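Local coordinates for ADP compounds hydrolase nudE (Escherichia coli, PDB 1VHZ), which hydrolyses ADP-ribose, NADH, Ap2A and Ap3A, using Mg2+ or other divalent cations, as a homodimeric enzyme of the Nudix family, at the interface of chains A and B. Residues are numbered along the deposited sequence; one frame, centred on the assembly and turned at random. Chains: chain A/B, ADP compounds hydrolase nudE.

Contact 1: the interface of chains A and B. Residues chain A 18-19, 26, 42-44, 121; chain B 20-24.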
ATOM      1  N   VAL A  18     -11.520  20.036   7.449  1.00 31.01           N
ATOM      2  CA  VAL A  18     -12.542  20.500   6.507  1.00 35.38           C
ATOM      3  C   VAL A  18     -13.649  19.507   6.275  1.00 39.29           C
ATOM      4  O   VAL A  18     -14.574  19.766   5.493  1.00 40.92           O
ATOM      5  CB  VAL A  18     -11.810  20.884   5.200  1.00 35.30           C
ATOM      6  CG1 VAL A  18     -11.531  19.671   4.333  1.00 28.17           C
ATOM      7  CG2 VAL A  18     -12.541  21.958   4.429  1.00 45.22           C
ATOM      8  N   ALA A  19     -13.569  18.347   6.916  1.00 40.02           N
ATOM      9  CA  ALA A  19     -14.585  17.311   6.764  1.00 41.80           C
ATOM     10  C   ALA A  19     -14.306  16.184   7.753  1.00 41.68           C
ATOM     11  O   ALA A  19     -13.164  15.774   7.952  1.00 39.92           O
ATOM     12  CB  ALA A  19     -14.679  16.816   5.339  1.00 40.31           C
ATOM     13  N   VAL A  26     -10.631  14.704   7.492  1.00 32.40           N
ATOM     14  CA  VAL A  26      -9.852  15.300   6.419  1.00 31.22           C
ATOM     15  C   VAL A  26      -9.499  16.754   6.686  1.00 31.35           C
ATOM     16  O   VAL A  26     -10.288  17.599   7.087  1.00 30.58           O
ATOM     17  CB  VAL A  26     -10.473  15.086   5.038  1.00 39.96           C
ATOM     18  CG1 VAL A  26     -11.985  14.995   5.112  1.00 47.84           C
ATOM     19  CG2 VAL A  26     -10.052  16.149   4.024  1.00 33.41           C
ATOM     20  N   GLU A  42      -4.877  18.304   0.500  1.00 32.21           N
ATOM     21  CA  GLU A  42      -5.810  17.679   1.439  1.00 33.58           C
ATOM     22  C   GLU A  42      -5.202  16.352   1.894  1.00 32.98           C
ATOM     23  O   GLU A  42      -4.501  15.705   1.119  1.00 30.89           O
ATOM     24  CB  GLU A  42      -7.180  17.471   0.840  1.00 32.30           C
ATOM     25  CG  GLU A  42      -8.065  18.698   0.812  1.00 35.10           C
ATOM     26  CD  GLU A  42      -9.509  18.366   0.490  1.00 33.46           C
ATOM     27  OE1 GLU A  42      -9.773  17.203   0.106  1.00 33.37           O
ATOM     28  OE2 GLU A  42     -10.356  19.268   0.625  1.00 34.89           O
ATOM     29  N   ARG A  43      -5.432  15.993   3.145  1.00 31.39           N
ATOM     30  CA  ARG A  43      -4.916  14.756   3.694  1.00 31.88           C
ATOM     31  C   ARG A  43      -5.787  14.313   4.880  1.00 31.87           C
ATOM     32  O   ARG A  43      -6.576  15.078   5.427  1.00 30.12           O
ATOM     33  CB  ARG A  43      -3.471  14.886   4.239  1.00 19.38           C
ATOM     34  CG  ARG A  43      -3.421  15.812   5.451  1.00 19.07           C
ATOM     35  CD  ARG A  43      -2.028  15.960   6.031  1.00 20.85           C
ATOM     36  NE  ARG A  43      -2.066  16.729   7.268  1.00 20.68           N
ATOM     37  CZ  ARG A  43      -1.058  17.311   7.888  1.00 22.37           C
ATOM     38  NH1 ARG A  43      -1.282  17.961   9.025  1.00 20.55           N
ATOM     39  NH2 ARG A  43       0.180  17.262   7.403  1.00 21.04           N
ATOM     40  N   MET A  44      -5.512  13.081   5.278  1.00 30.37           N
ATOM     41  CA  MET A  44      -6.210  12.533   6.442  1.00 34.57           C
ATOM     42  C   MET A  44      -5.449  13.009   7.678  1.00 35.22           C
ATOM     43  O   MET A  44      -4.219  13.130   7.620  1.00 35.93           O
ATOM     44  CB  MET A  44      -6.320  11.020   6.362  1.00 33.45           C
ATOM     45  CG  MET A  44      -7.792  10.589   6.474  1.00 41.77           C
ATOM     46  SD  MET A  44      -8.699  11.017   4.990  1.00 47.44           S
ATOM     47  CE  MET A  44     -10.227  11.643   5.649  1.00 52.76           C
ATOM     48  N   TYR A 121      -1.259  11.285   1.292  1.00 30.69           N
ATOM     49  CA  TYR A 121      -2.542  11.500   1.914  1.00 34.02           C
ATOM     50  C   TYR A 121      -2.693  10.918   3.304  1.00 36.70           C
ATOM     51  O   TYR A 121      -3.566  11.358   4.060  1.00 34.51           O
ATOM     52  CB  TYR A 121      -3.661  10.878   1.026  1.00 39.38           C
ATOM     53  CG  TYR A 121      -3.541  11.385  -0.399  1.00 45.90           C
ATOM     54  CD1 TYR A 121      -4.005  12.640  -0.752  1.00 46.79           C
ATOM     55  CD2 TYR A 121      -2.880  10.624  -1.354  1.00 50.90           C
ATOM     56  CE1 TYR A 121      -3.854  13.113  -2.043  1.00 51.52           C
ATOM     57  CE2 TYR A 121      -2.719  11.092  -2.646  1.00 53.39           C
ATOM     58  CZ  TYR A 121      -3.208  12.337  -2.980  1.00 54.88           C
ATOM     59  OH  TYR A 121      -3.050  12.797  -4.268  1.00 60.23           O
TER
ATOM     60  N   ARG B  20     -17.814  15.205   2.733  1.00 41.98           N
ATOM     61  CA  ARG B  20     -17.158  15.495   1.472  1.00 46.46           C
ATOM     62  C   ARG B  20     -16.191  16.665   1.574  1.00 46.58           C
ATOM     63  O   ARG B  20     -16.424  17.675   2.215  1.00 46.87           O
ATOM     64  CB  ARG B  20     -18.129  15.667   0.312  1.00 51.77           C
ATOM     65  CG  ARG B  20     -19.478  16.250   0.607  1.00 61.34           C
ATOM     66  CD  ARG B  20     -20.341  16.476  -0.610  1.00 63.08           C
ATOM     67  NE  ARG B  20     -21.481  15.578  -0.704  1.00 66.75           N
ATOM     68  CZ  ARG B  20     -21.646  14.644  -1.633  1.00 69.11           C
ATOM     69  NH1 ARG B  20     -20.733  14.467  -2.583  1.00 70.18           N
ATOM     70  NH2 ARG B  20     -22.732  13.883  -1.624  1.00 66.08           N
ATOM     71  N   SER B  21     -15.024  16.455   0.980  1.00 49.34           N
ATOM     72  CA  SER B  21     -13.961  17.449   0.909  1.00 49.87           C
ATOM     73  C   SER B  21     -13.633  17.618  -0.577  1.00 51.57           C
ATOM     74  O   SER B  21     -14.153  16.859  -1.398  1.00 52.27           O
ATOM     75  CB  SER B  21     -12.703  17.030   1.656  1.00 40.59           C
ATOM     76  OG  SER B  21     -12.016  16.014   0.918  1.00 40.85           O
ATOM     77  N   ARG B  22     -12.706  18.501  -0.913  1.00 54.85           N
ATOM     78  CA  ARG B  22     -12.382  18.675  -2.332  1.00 56.09           C
ATOM     79  C   ARG B  22     -11.979  17.364  -2.982  1.00 54.75           C
ATOM     80  O   ARG B  22     -12.472  17.018  -4.063  1.00 56.36           O
ATOM     81  CB  ARG B  22     -11.321  19.758  -2.520  1.00 63.54           C
ATOM     82  CG  ARG B  22     -11.243  20.290  -3.949  1.00 70.33           C
ATOM     83  CD  ARG B  22     -10.627  21.686  -3.981  1.00 73.09           C
ATOM     84  NE  ARG B  22      -9.365  21.717  -3.248  1.00 78.12           N
ATOM     85  CZ  ARG B  22      -8.241  21.142  -3.662  1.00 80.37           C
ATOM     86  NH1 ARG B  22      -8.197  20.484  -4.815  1.00 75.65           N
ATOM     87  NH2 ARG B  22      -7.155  21.225  -2.901  1.00 81.46           N
ATOM     88  N   LEU B  23     -11.104  16.593  -2.345  1.00 51.55           N
ATOM     89  CA  LEU B  23     -10.637  15.337  -2.897  1.00 49.82           C
ATOM     90  C   LEU B  23     -11.198  14.082  -2.266  1.00 48.13           C
ATOM     91  O   LEU B  23     -10.824  12.970  -2.676  1.00 45.85           O
ATOM     92  CB  LEU B  23      -9.088  15.306  -2.771  1.00 55.88           C
ATOM     93  CG  LEU B  23      -8.390  16.648  -3.036  1.00 62.20           C
ATOM     94  CD1 LEU B  23      -6.914  16.576  -2.701  1.00 60.10           C
ATOM     95  CD2 LEU B  23      -8.595  17.096  -4.477  1.00 59.34           C
ATOM     96  N   PHE B  24     -12.020  14.179  -1.215  1.00 45.59           N
ATOM     97  CA  PHE B  24     -12.542  12.981  -0.576  1.00 40.73           C
ATOM     98  C   PHE B  24     -14.053  12.990  -0.374  1.00 38.16           C
ATOM     99  O   PHE B  24     -14.655  13.999  -0.014  1.00 36.38           O
ATOM    100  CB  PHE B  24     -11.894  12.789   0.797  1.00 39.49           C
ATOM    101  CG  PHE B  24     -10.416  12.583   0.834  1.00 40.63           C
ATOM    102  CD1 PHE B  24      -9.862  11.318   0.714  1.00 42.81           C
ATOM    103  CD2 PHE B  24      -9.556  13.660   1.004  1.00 40.18           C
ATOM    104  CE1 PHE B  24      -8.491  11.131   0.750  1.00 40.24           C
ATOM    105  CE2 PHE B  24      -8.185  13.480   1.044  1.00 40.47           C
ATOM    106  CZ  PHE B  24      -7.650  12.211   0.919  1.00 40.41           C
TER
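The ring of B:Phe24 forms the apolar centre, its CG anti to the carbonyl carbon (chi1 -62°). A:Met44 lays its sulphur over one face, SD standing 4.2 Å above the B:Phe24 ring plane and displaced toward the rim, a place suited to a flexible thioether. CD2 of the ring meets CG2 of A:Val26, the branch anti to its own backbone N, and CZ of B:Phe24 lies 4.0 Å from CD1 of the obliquely crossing A:Tyr121. The short branched A:Val18 and A:Val26 present methyls CG1 and CG2 to CB of B:Ser21, leaving its OG to the carboxylate.

Farther out, A:Glu42 extends past CG (chi2 -167°) to the loop after strand 11-20 of chain B; glutamate has the reach and two acceptor oxygens for this turn. Its OE1 is met from opposite faces of the carboxylate, by OG of B:Ser21 at 2.7 Å and the backbone N of B:Leu23 at 2.9 Å, which should resist tilting. OE2 of A:Glu42 turns its syn lone pair to the backbone N of B:Arg22, 2.9 Å away. Serine suits its place, being small, with a hydroxyl that also accepts from B:Phe24 N and ties the turn together. An alanine at A:Glu42 would remove the carboxylate and would probably leave this loop less firmly fixed. These bonds join the homodimer through a substrate-binding residue, so dimerisation is likely to help shape the active site.

Contact 2: the interface of chains A and B. Residues chain A 8-10, 33-35, 37, 41; chain B 68, 75, 144-146.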
ATOM      1  N   GLN A   8      14.598  21.337   0.398  1.00 23.59           N
ATOM      2  CA  GLN A   8      14.109  22.187   1.470  1.00 24.28           C
ATOM      3  C   GLN A   8      12.598  21.941   1.591  1.00 24.75           C
ATOM      4  O   GLN A   8      11.840  22.160   0.642  1.00 19.97           O
ATOM      5  CB  GLN A   8      14.418  23.664   1.281  1.00 30.42           C
ATOM      6  CG  GLN A   8      13.855  24.534   2.401  1.00 47.19           C
ATOM      7  CD  GLN A   8      14.338  25.966   2.397  1.00 57.08           C
ATOM      8  OE1 GLN A   8      15.517  26.226   2.666  1.00 63.96           O
ATOM      9  NE2 GLN A   8      13.446  26.919   2.120  1.00 48.26           N
ATOM     10  N   LYS A   9      12.166  21.450   2.754  1.00 22.71           N
ATOM     11  CA  LYS A   9      10.741  21.194   2.892  1.00 26.75           C
ATOM     12  C   LYS A   9       9.924  22.486   2.839  1.00 25.53           C
ATOM     13  O   LYS A   9      10.345  23.516   3.351  1.00 26.00           O
ATOM     14  CB  LYS A   9      10.409  20.501   4.213  1.00 32.75           C
ATOM     15  CG  LYS A   9      11.033  19.128   4.389  1.00 40.52           C
ATOM     16  CD  LYS A   9      10.246  18.362   5.448  1.00 49.26           C
ATOM     17  CE  LYS A   9      11.176  17.722   6.462  1.00 55.71           C
ATOM     18  NZ  LYS A   9      10.483  17.474   7.758  1.00 59.64           N
ATOM     19  N   PRO A  10       8.720  22.361   2.299  1.00 22.80           N
ATOM     20  CA  PRO A  10       7.789  23.464   2.230  1.00 22.12           C
ATOM     21  C   PRO A  10       7.382  23.850   3.650  1.00 22.62           C
ATOM     22  O   PRO A  10       7.483  23.018   4.558  1.00 20.44           O
ATOM     23  CB  PRO A  10       6.561  22.889   1.524  1.00 21.48           C
ATOM     24  CG  PRO A  10       6.687  21.412   1.631  1.00 20.99           C
ATOM     25  CD  PRO A  10       8.169  21.125   1.694  1.00 24.10           C
ATOM     26  N   PHE A  33       6.019  26.110  -0.900  1.00 15.90           N
ATOM     27  CA  PHE A  33       7.242  25.404  -1.262  1.00 19.89           C
ATOM     28  C   PHE A  33       8.441  26.341  -1.256  1.00 19.56           C
ATOM     29  O   PHE A  33       8.312  27.553  -1.158  1.00 17.49           O
ATOM     30  CB  PHE A  33       7.056  24.708  -2.609  1.00 17.35           C
ATOM     31  CG  PHE A  33       6.068  23.572  -2.498  1.00 20.58           C
ATOM     32  CD1 PHE A  33       4.709  23.801  -2.658  1.00 18.28           C
ATOM     33  CD2 PHE A  33       6.504  22.287  -2.210  1.00 18.12           C
ATOM     34  CE1 PHE A  33       3.803  22.757  -2.556  1.00 24.24           C
ATOM     35  CE2 PHE A  33       5.603  21.240  -2.093  1.00 14.58           C
ATOM     36  CZ  PHE A  33       4.246  21.478  -2.261  1.00 21.87           C
ATOM     37  N   SER A  34       9.643  25.789  -1.304  1.00 20.00           N
ATOM     38  CA  SER A  34      10.894  26.495  -1.307  1.00 21.17           C
ATOM     39  C   SER A  34      11.053  27.557  -2.391  1.00 19.33           C
ATOM     40  O   SER A  34      11.814  28.486  -2.198  1.00 17.82           O
ATOM     41  CB  SER A  34      12.067  25.482  -1.518  1.00 14.56           C
ATOM     42  OG  SER A  34      12.493  25.223  -0.176  1.00 39.90           O
ATOM     43  N   ASN A  35      10.436  27.356  -3.529  1.00 17.27           N
ATOM     44  CA  ASN A  35      10.449  28.239  -4.669  1.00 21.66           C
ATOM     45  C   ASN A  35       9.338  29.280  -4.585  1.00 18.90           C
ATOM     46  O   ASN A  35       9.057  29.970  -5.555  1.00 24.24           O
ATOM     47  CB  ASN A  35      10.354  27.394  -5.954  1.00 18.22           C
ATOM     48  CG  ASN A  35       9.089  26.568  -6.024  1.00 21.50           C
ATOM     49  OD1 ASN A  35       8.246  26.617  -5.117  1.00 19.68           O
ATOM     50  ND2 ASN A  35       8.893  25.788  -7.088  1.00 15.19           N
ATOM     51  N   VAL A  37       6.097  28.832  -4.368  1.00 20.69           N
ATOM     52  CA  VAL A  37       4.822  28.370  -4.915  1.00 21.97           C
ATOM     53  C   VAL A  37       3.904  27.944  -3.772  1.00 24.01           C
ATOM     54  O   VAL A  37       4.330  27.277  -2.815  1.00 20.99           O
ATOM     55  CB  VAL A  37       5.073  27.197  -5.881  1.00 23.22           C
ATOM     56  CG1 VAL A  37       3.793  26.560  -6.382  1.00 23.47           C
ATOM     57  CG2 VAL A  37       5.904  27.677  -7.085  1.00 17.71           C
ATOM     58  N   TYR A  41      -3.264  21.502  -0.117  1.00 30.60           N
ATOM     59  CA  TYR A  41      -3.389  20.056  -0.253  1.00 31.60           C
ATOM     60  C   TYR A  41      -4.402  19.516   0.761  1.00 33.87           C
ATOM     61  O   TYR A  41      -4.698  20.168   1.761  1.00 32.86           O
ATOM     62  CB  TYR A  41      -2.061  19.360   0.037  1.00 31.87           C
ATOM     63  CG  TYR A  41      -1.000  19.347  -1.026  1.00 34.27           C
ATOM     64  CD1 TYR A  41       0.130  18.541  -0.866  1.00 34.36           C
ATOM     65  CD2 TYR A  41      -1.086  20.110  -2.178  1.00 36.30           C
ATOM     66  CE1 TYR A  41       1.129  18.511  -1.826  1.00 36.09           C
ATOM     67  CE2 TYR A  41      -0.101  20.100  -3.144  1.00 36.17           C
ATOM     68  CZ  TYR A  41       1.000  19.294  -2.958  1.00 37.97           C
ATOM     69  OH  TYR A  41       1.977  19.259  -3.919  1.00 41.56           O
TER
ATOM     70  N   TYR B  68       7.566  15.421  -2.446  1.00 14.58           N
ATOM     71  CA  TYR B  68       7.014  15.766  -1.157  1.00 16.32           C
ATOM     72  C   TYR B  68       5.675  15.063  -0.919  1.00 18.79           C
ATOM     73  O   TYR B  68       4.866  14.916  -1.827  1.00 21.59           O
ATOM     74  CB  TYR B  68       6.907  17.267  -0.949  1.00 15.10           C
ATOM     75  CG  TYR B  68       6.369  17.689   0.414  1.00 17.46           C
ATOM     76  CD1 TYR B  68       5.038  18.037   0.575  1.00 16.34           C
ATOM     77  CD2 TYR B  68       7.192  17.734   1.528  1.00 16.77           C
ATOM     78  CE1 TYR B  68       4.533  18.425   1.804  1.00 16.18           C
ATOM     79  CE2 TYR B  68       6.710  18.122   2.760  1.00 18.64           C
ATOM     80  CZ  TYR B  68       5.373  18.467   2.891  1.00 19.69           C
ATOM     81  OH  TYR B  68       4.894  18.878   4.111  1.00 21.32           O
ATOM     82  N   TYR B  75       9.926  13.948   2.376  1.00 20.39           N
ATOM     83  CA  TYR B  75      10.220  13.637   0.997  1.00 18.17           C
ATOM     84  C   TYR B  75      10.341  12.127   0.818  1.00 19.03           C
ATOM     85  O   TYR B  75      11.088  11.482   1.545  1.00 20.17           O
ATOM     86  CB  TYR B  75      11.497  14.322   0.502  1.00 18.08           C
ATOM     87  CG  TYR B  75      11.248  15.763   0.100  1.00 17.71           C
ATOM     88  CD1 TYR B  75      11.495  16.811   0.972  1.00 12.28           C
ATOM     89  CD2 TYR B  75      10.719  16.033  -1.159  1.00 16.06           C
ATOM     90  CE1 TYR B  75      11.259  18.124   0.565  1.00 17.70           C
ATOM     91  CE2 TYR B  75      10.466  17.335  -1.565  1.00 17.09           C
ATOM     92  CZ  TYR B  75      10.746  18.369  -0.690  1.00 17.93           C
ATOM     93  OH  TYR B  75      10.498  19.647  -1.093  1.00 22.82           O
ATOM     94  N   PRO B 144       4.260  21.359  -8.244  1.00 25.48           N
ATOM     95  CA  PRO B 144       4.609  22.650  -7.703  1.00 22.65           C
ATOM     96  C   PRO B 144       6.095  22.907  -7.629  1.00 20.68           C
ATOM     97  O   PRO B 144       6.541  24.061  -7.543  1.00 24.04           O
ATOM     98  CB  PRO B 144       3.991  22.615  -6.307  1.00 25.23           C
ATOM     99  CG  PRO B 144       4.044  21.165  -5.920  1.00 24.22           C
ATOM    100  CD  PRO B 144       3.740  20.425  -7.198  1.00 23.71           C
ATOM    101  N   GLU B 145       6.906  21.863  -7.618  1.00 19.53           N
ATOM    102  CA  GLU B 145       8.373  22.025  -7.556  1.00 18.88           C
ATOM    103  C   GLU B 145       8.995  20.840  -8.277  1.00 17.98           C
ATOM    104  O   GLU B 145       8.320  19.837  -8.488  1.00 19.16           O
ATOM    105  CB  GLU B 145       8.857  22.154  -6.116  1.00 16.40           C
ATOM    106  CG  GLU B 145       8.838  20.871  -5.324  1.00 23.92           C
ATOM    107  CD  GLU B 145       9.238  20.940  -3.878  1.00 24.40           C
ATOM    108  OE1 GLU B 145       9.871  21.891  -3.367  1.00 25.49           O
ATOM    109  OE2 GLU B 145       8.912  19.968  -3.163  1.00 26.42           O
ATOM    110  N   PRO B 146      10.200  20.980  -8.797  1.00 21.96           N
ATOM    111  CA  PRO B 146      10.887  19.924  -9.508  1.00 18.98           C
ATOM    112  C   PRO B 146      11.017  18.638  -8.713  1.00 20.32           C
ATOM    113  O   PRO B 146      11.002  18.626  -7.473  1.00 20.26           O
ATOM    114  CB  PRO B 146      12.287  20.504  -9.772  1.00 19.63           C
ATOM    115  CG  PRO B 146      12.079  21.987  -9.753  1.00 20.42           C
ATOM    116  CD  PRO B 146      11.049  22.199  -8.660  1.00 22.32           C
TER
HETATM  117  O   HOH W   1       9.798  22.860  -0.920  1.00 14.49           O
HETATM  118  O   HOH W   2       6.862  20.213   5.372  1.00 22.93           O
HETATM  119  O   HOH W   3       3.969  17.103  -3.822  1.00 47.12           O
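B:Glu145 leaves its backbone with CG in the crowded position between N and carbonyl carbon (chi1 74°) and then runs extended. CB of B:Glu145 passes 3.8 Å from ND2 of A:Asn35. Beyond CG, the carboxylate carbon CD of B:Glu145 comes to 3.5 Å from CD2 of A:Phe33, the two side chains crossing at about a right angle with ring and carboxylate planes 68° apart. At the tip the oxygens part company. OE2 of B:Glu145 offers its syn lone pair to the phenol OH of B:Tyr75, 2.6 Å away within the same chain, which should hold the carboxylate in position. OE1 of B:Glu145 binds water 1 at 2.6 Å, and that water also reaches the backbone N of A:Ser34, so the carboxylate is linked to the backbone of chain A through water 1.

Proline and aromatic residues suit the rest of the patch because the C-H groups of a compact pyrrolidine ring pack well against aromatic faces. A:Phe33 is sandwiched: CG of B:Pro144 makes a CH-pi contact over one face and CB of its own chain's A:Pro10 covers the other, both toward the rim. A:Pro10 in turn meets B:Tyr68 tip to tip, its CG 3.4 Å above the centre of the B:Tyr68 ring in a second CH-pi contact. The hydroxyl of B:Tyr68 continues to water 2, which meets the carbonyl of A:Pro10, while water 3 joins the OH of A:Tyr41 to the backbone O of B:Tyr68. At A:Asn35, OD1 accepts from N of A:Val37, which should fix the amide's rotation, and ND2 donates almost straight (172° at H) to the carbonyl O of B:Pro144, 3.0 Å away and within the amide plane.

The C-alpha centres of contact 1 and contact 2 lie about 20 Å apart, both within the two-fold interface of the homodimer, so each recurs with the chains exchanged. Strand 38-44 of chain A enters both: A:Tyr41 belongs to contact 2, which otherwise draws on loop residues of chain A, while the adjacent A:Glu42 belongs to contact 1. Both residues also line the ADP-ribose pocket. Chain B contributes separate segments, the end of strand 11-20 and the loop that follows it to one contact, strands 61-69 and 74-78 with loop 144-146 to the other. Support at neighbouring residues of one strand is likely to couple subunit association to the substrate site.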